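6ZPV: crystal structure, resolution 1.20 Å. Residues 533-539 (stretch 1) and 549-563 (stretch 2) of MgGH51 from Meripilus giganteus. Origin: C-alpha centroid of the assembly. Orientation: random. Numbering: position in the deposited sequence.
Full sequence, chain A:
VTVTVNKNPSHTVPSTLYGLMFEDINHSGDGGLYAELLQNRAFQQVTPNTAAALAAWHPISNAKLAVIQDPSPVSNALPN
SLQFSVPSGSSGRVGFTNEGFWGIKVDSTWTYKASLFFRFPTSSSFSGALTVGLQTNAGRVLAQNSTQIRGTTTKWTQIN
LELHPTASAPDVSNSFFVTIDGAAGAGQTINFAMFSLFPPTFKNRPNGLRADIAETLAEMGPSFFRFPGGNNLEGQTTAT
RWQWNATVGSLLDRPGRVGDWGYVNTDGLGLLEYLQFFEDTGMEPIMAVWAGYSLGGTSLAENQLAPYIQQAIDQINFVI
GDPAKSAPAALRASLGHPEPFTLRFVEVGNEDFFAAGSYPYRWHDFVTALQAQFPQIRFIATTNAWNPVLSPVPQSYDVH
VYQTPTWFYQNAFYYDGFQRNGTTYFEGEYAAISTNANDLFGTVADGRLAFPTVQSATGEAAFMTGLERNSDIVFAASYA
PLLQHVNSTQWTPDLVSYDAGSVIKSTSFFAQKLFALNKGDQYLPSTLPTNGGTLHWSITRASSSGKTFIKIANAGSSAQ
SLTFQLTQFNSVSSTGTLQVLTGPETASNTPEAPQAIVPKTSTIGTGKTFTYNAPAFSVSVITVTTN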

# COMPACT_ATOMS: atom_id res chain seq x y z
N GLY A 533 -30.38 -5.92 -10.58
CA GLY A 533 -30.18 -5.43 -11.95
C GLY A 533 -28.76 -5.01 -12.22
O GLY A 533 -27.90 -4.96 -11.31
N THR A 534 -28.49 -4.70 -13.48
CA THR A 534 -27.15 -4.28 -13.94
C THR A 534 -26.93 -2.78 -13.83
O THR A 534 -25.76 -2.36 -13.96
CB THR A 534 -26.91 -4.75 -15.36
OG1 THR A 534 -28.00 -4.31 -16.17
CG2 THR A 534 -26.81 -6.24 -15.47
N LEU A 535 -27.97 -1.96 -13.70
CA LEU A 535 -27.84 -0.51 -13.81
C LEU A 535 -28.07 0.12 -12.45
O LEU A 535 -29.13 -0.07 -11.81
CB LEU A 535 -28.86 0.06 -14.79
CG LEU A 535 -28.73 1.56 -15.09
CD1 LEU A 535 -27.43 1.89 -15.79
CD2 LEU A 535 -29.92 2.03 -15.91
N HIS A 536 -27.08 0.86 -11.94
CA HIS A 536 -27.12 1.44 -10.58
C HIS A 536 -26.62 2.86 -10.61
O HIS A 536 -25.87 3.26 -11.50
CB HIS A 536 -26.25 0.58 -9.63
CG HIS A 536 -26.80 -0.78 -9.40
ND1 HIS A 536 -27.65 -1.01 -8.35
CD2 HIS A 536 -26.71 -1.90 -10.17
CE1 HIS A 536 -28.05 -2.29 -8.51
NE2 HIS A 536 -27.52 -2.84 -9.59
N TRP A 537 -27.02 3.64 -9.62
CA TRP A 537 -26.58 5.04 -9.53
C TRP A 537 -26.63 5.48 -8.08
O TRP A 537 -27.31 4.86 -7.24
CB TRP A 537 -27.49 5.95 -10.41
CG TRP A 537 -28.93 5.80 -10.11
CD1 TRP A 537 -29.65 6.45 -9.13
CD2 TRP A 537 -29.87 4.89 -10.76
NE1 TRP A 537 -30.94 5.98 -9.11
CE2 TRP A 537 -31.09 5.04 -10.11
CE3 TRP A 537 -29.73 3.98 -11.78
CZ2 TRP A 537 -32.22 4.28 -10.47
CZ3 TRP A 537 -30.84 3.27 -12.15
CH2 TRP A 537 -32.07 3.41 -11.50
N SER A 538 -25.95 6.59 -7.80
CA SER A 538 -25.95 7.25 -6.47
C SER A 538 -25.65 8.73 -6.69
O SER A 538 -24.76 9.06 -7.49
CB SER A 538 -24.92 6.60 -5.55
OG SER A 538 -24.87 7.27 -4.30
N ILE A 539 -26.38 9.59 -5.98
CA ILE A 539 -26.31 11.05 -6.18
C ILE A 539 -25.93 11.67 -4.83
O ILE A 539 -26.61 11.45 -3.81
CB ILE A 539 -27.61 11.62 -6.74
CG1 ILE A 539 -27.98 10.87 -8.03
CG2 ILE A 539 -27.45 13.09 -6.95
CD1 ILE A 539 -29.29 11.22 -8.65
N PHE A 549 -23.16 15.34 -7.84
CA PHE A 549 -22.41 14.25 -8.52
C PHE A 549 -23.32 13.07 -8.72
O PHE A 549 -23.74 12.44 -7.73
CB PHE A 549 -21.22 13.87 -7.67
CG PHE A 549 -20.37 15.02 -7.22
CD1 PHE A 549 -19.46 15.61 -8.06
CD2 PHE A 549 -20.47 15.49 -5.92
CE1 PHE A 549 -18.65 16.66 -7.65
CE2 PHE A 549 -19.68 16.52 -5.47
CZ PHE A 549 -18.80 17.12 -6.36
N ILE A 550 -23.66 12.78 -9.96
CA ILE A 550 -24.52 11.67 -10.35
C ILE A 550 -23.64 10.57 -10.88
O ILE A 550 -23.06 10.69 -11.97
CB ILE A 550 -25.57 12.13 -11.38
CG1 ILE A 550 -26.41 13.29 -10.90
CG2 ILE A 550 -26.40 10.95 -11.82
CD1 ILE A 550 -27.19 14.00 -11.99
N LYS A 551 -23.45 9.51 -10.09
CA LYS A 551 -22.56 8.38 -10.45
C LYS A 551 -23.39 7.22 -10.93
O LYS A 551 -24.35 6.85 -10.25
CB LYS A 551 -21.66 8.05 -9.23
CG LYS A 551 -20.75 9.19 -8.84
CD LYS A 551 -19.55 8.87 -8.03
CE LYS A 551 -19.87 8.50 -6.63
NZ LYS A 551 -19.35 9.55 -5.59
N ILE A 552 -23.03 6.69 -12.10
CA ILE A 552 -23.86 5.70 -12.80
C ILE A 552 -22.99 4.53 -13.23
O ILE A 552 -21.99 4.71 -13.97
CB ILE A 552 -24.49 6.32 -14.06
CG1 ILE A 552 -25.23 7.62 -13.75
CG2 ILE A 552 -25.39 5.31 -14.76
CD1 ILE A 552 -25.50 8.50 -14.95
N ALA A 553 -23.36 3.33 -12.80
CA ALA A 553 -22.68 2.10 -13.19
C ALA A 553 -23.62 1.28 -14.07
O ALA A 553 -24.68 0.87 -13.59
CB ALA A 553 -22.24 1.31 -11.96
N ASN A 554 -23.19 1.02 -15.30
CA ASN A 554 -23.87 0.05 -16.17
C ASN A 554 -22.96 -1.16 -16.22
O ASN A 554 -21.99 -1.16 -16.95
CB ASN A 554 -24.21 0.61 -17.54
CG ASN A 554 -25.00 -0.36 -18.37
OD1 ASN A 554 -25.17 -1.53 -17.95
ND2 ASN A 554 -25.52 0.08 -19.51
N ALA A 555 -23.27 -2.18 -15.39
CA ALA A 555 -22.41 -3.35 -15.22
C ALA A 555 -22.79 -4.48 -16.14
O ALA A 555 -22.22 -5.62 -15.97
CB ALA A 555 -22.44 -3.84 -13.77
N GLY A 556 -23.69 -4.22 -17.08
CA GLY A 556 -24.21 -5.20 -18.03
C GLY A 556 -23.82 -4.94 -19.48
O GLY A 556 -23.16 -3.96 -19.82
N SER A 557 -24.27 -5.86 -20.35
CA SER A 557 -23.84 -5.90 -21.76
C SER A 557 -24.71 -5.08 -22.72
O SER A 557 -24.35 -5.03 -23.93
CB SER A 557 -23.81 -7.33 -22.25
OG SER A 557 -25.08 -7.91 -22.21
N SER A 558 -25.76 -4.47 -22.23
CA SER A 558 -26.57 -3.60 -23.11
C SER A 558 -26.58 -2.16 -22.58
O SER A 558 -26.59 -1.89 -21.37
CB SER A 558 -27.94 -4.17 -23.38
OG SER A 558 -28.58 -4.21 -22.13
N ALA A 559 -26.52 -1.22 -23.50
CA ALA A 559 -26.72 0.23 -23.23
C ALA A 559 -28.06 0.43 -22.57
O ALA A 559 -29.05 -0.25 -22.91
CB ALA A 559 -26.61 1.06 -24.49
N GLN A 560 -28.15 1.40 -21.67
CA GLN A 560 -29.41 1.76 -21.04
C GLN A 560 -29.52 3.28 -20.88
O GLN A 560 -28.52 3.88 -20.49
CB GLN A 560 -29.50 1.10 -19.66
CG GLN A 560 -29.35 -0.40 -19.67
CD GLN A 560 -30.55 -0.88 -18.95
OE1 GLN A 560 -31.60 -0.53 -19.44
NE2 GLN A 560 -30.35 -1.42 -17.73
N SER A 561 -30.68 3.85 -21.08
CA SER A 561 -30.88 5.31 -20.99
C SER A 561 -31.53 5.66 -19.65
O SER A 561 -32.36 4.88 -19.14
CB SER A 561 -31.71 5.88 -22.19
OG SER A 561 -30.92 5.76 -23.36
N LEU A 562 -31.15 6.80 -19.11
CA LEU A 562 -31.69 7.33 -17.89
C LEU A 562 -32.19 8.72 -18.16
O LEU A 562 -31.46 9.54 -18.69
CB LEU A 562 -30.63 7.37 -16.78
CG LEU A 562 -29.94 6.02 -16.51
CD1 LEU A 562 -28.65 5.91 -17.29
CD2 LEU A 562 -29.64 5.80 -15.03
N THR A 563 -33.43 8.99 -17.75
CA THR A 563 -34.00 10.32 -17.80
C THR A 563 -33.96 10.88 -16.37
O THR A 563 -34.72 10.39 -15.52
CB THR A 563 -35.47 10.27 -18.30
OG1 THR A 563 -35.60 9.52 -19.52
CG2 THR A 563 -36.00 11.69 -18.42

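The apolar centre of the contact lies on the sheet face that carries Leu535, Trp537 and Ile539 from one strand and Ile550, Ile552 and Asn554 from its antiparallel neighbour. The CA-to-CB bond of Leu562, on the strand 560-563, points toward 533-539, and its CD2 packs against two residues: 3.9 Å from Leu535 CD2 and 3.7 Å from Trp537 CE3, the latter an oblique approach to the indole. The other methyl of Leu535, CD1, sits 4.1 Å from Ile552 CG2 and 3.9 Å from Asn554 CB, so Leu535 touches both the paired strand 549-554 and the strand 560-563. Further along, Ile539 CG1 meets Ile550 CG1 at 4.1 Å, while Trp537 CB and Ile552 CG1 are looser at 4.4 Å.

Beneath these side chains the backbones of 535-539 and 549-554 run antiparallel, at 167°. His536 and Ala553 form a reciprocal hydrogen-bonded pair, His536 N to Ala553 O at 2.9 Å and Ala553 N to His536 O at 2.8 Å; Ser538 and Lys551 repeat it, Ser538 N to Lys551 O and Lys551 N to Ser538 O both at 2.9 Å. In the non-hydrogen-bonded pair between them the strands draw closer, with Trp537 CA 4.3 Å from Ile552 CA, and Trp537 CA makes a CA-H...O contact of 3.0 Å with Lys551 O.

At the polar edge, Ala555 N donates to Thr534 O at 2.9 Å, extending the ladder beyond the strand ends. The side chain of Asn554 bonds to the backbone of the following loop: its OD1 accepts from Gly556 N at 3.2 Å and its ND2 donates to Ser558 O at 2.9 Å. Gly556 leaves room for Thr534, since a CB there would lie 2.9 Å from Thr534 CG2. Gln560 NE2 approaches Leu535 CB at 3.6 Å, but its hydrogen bonding is satisfied elsewhere in the structure. Within its own stretch, His536 NE2 donates to Gly533 O at 2.8 Å, tying the ring to the preceding loop.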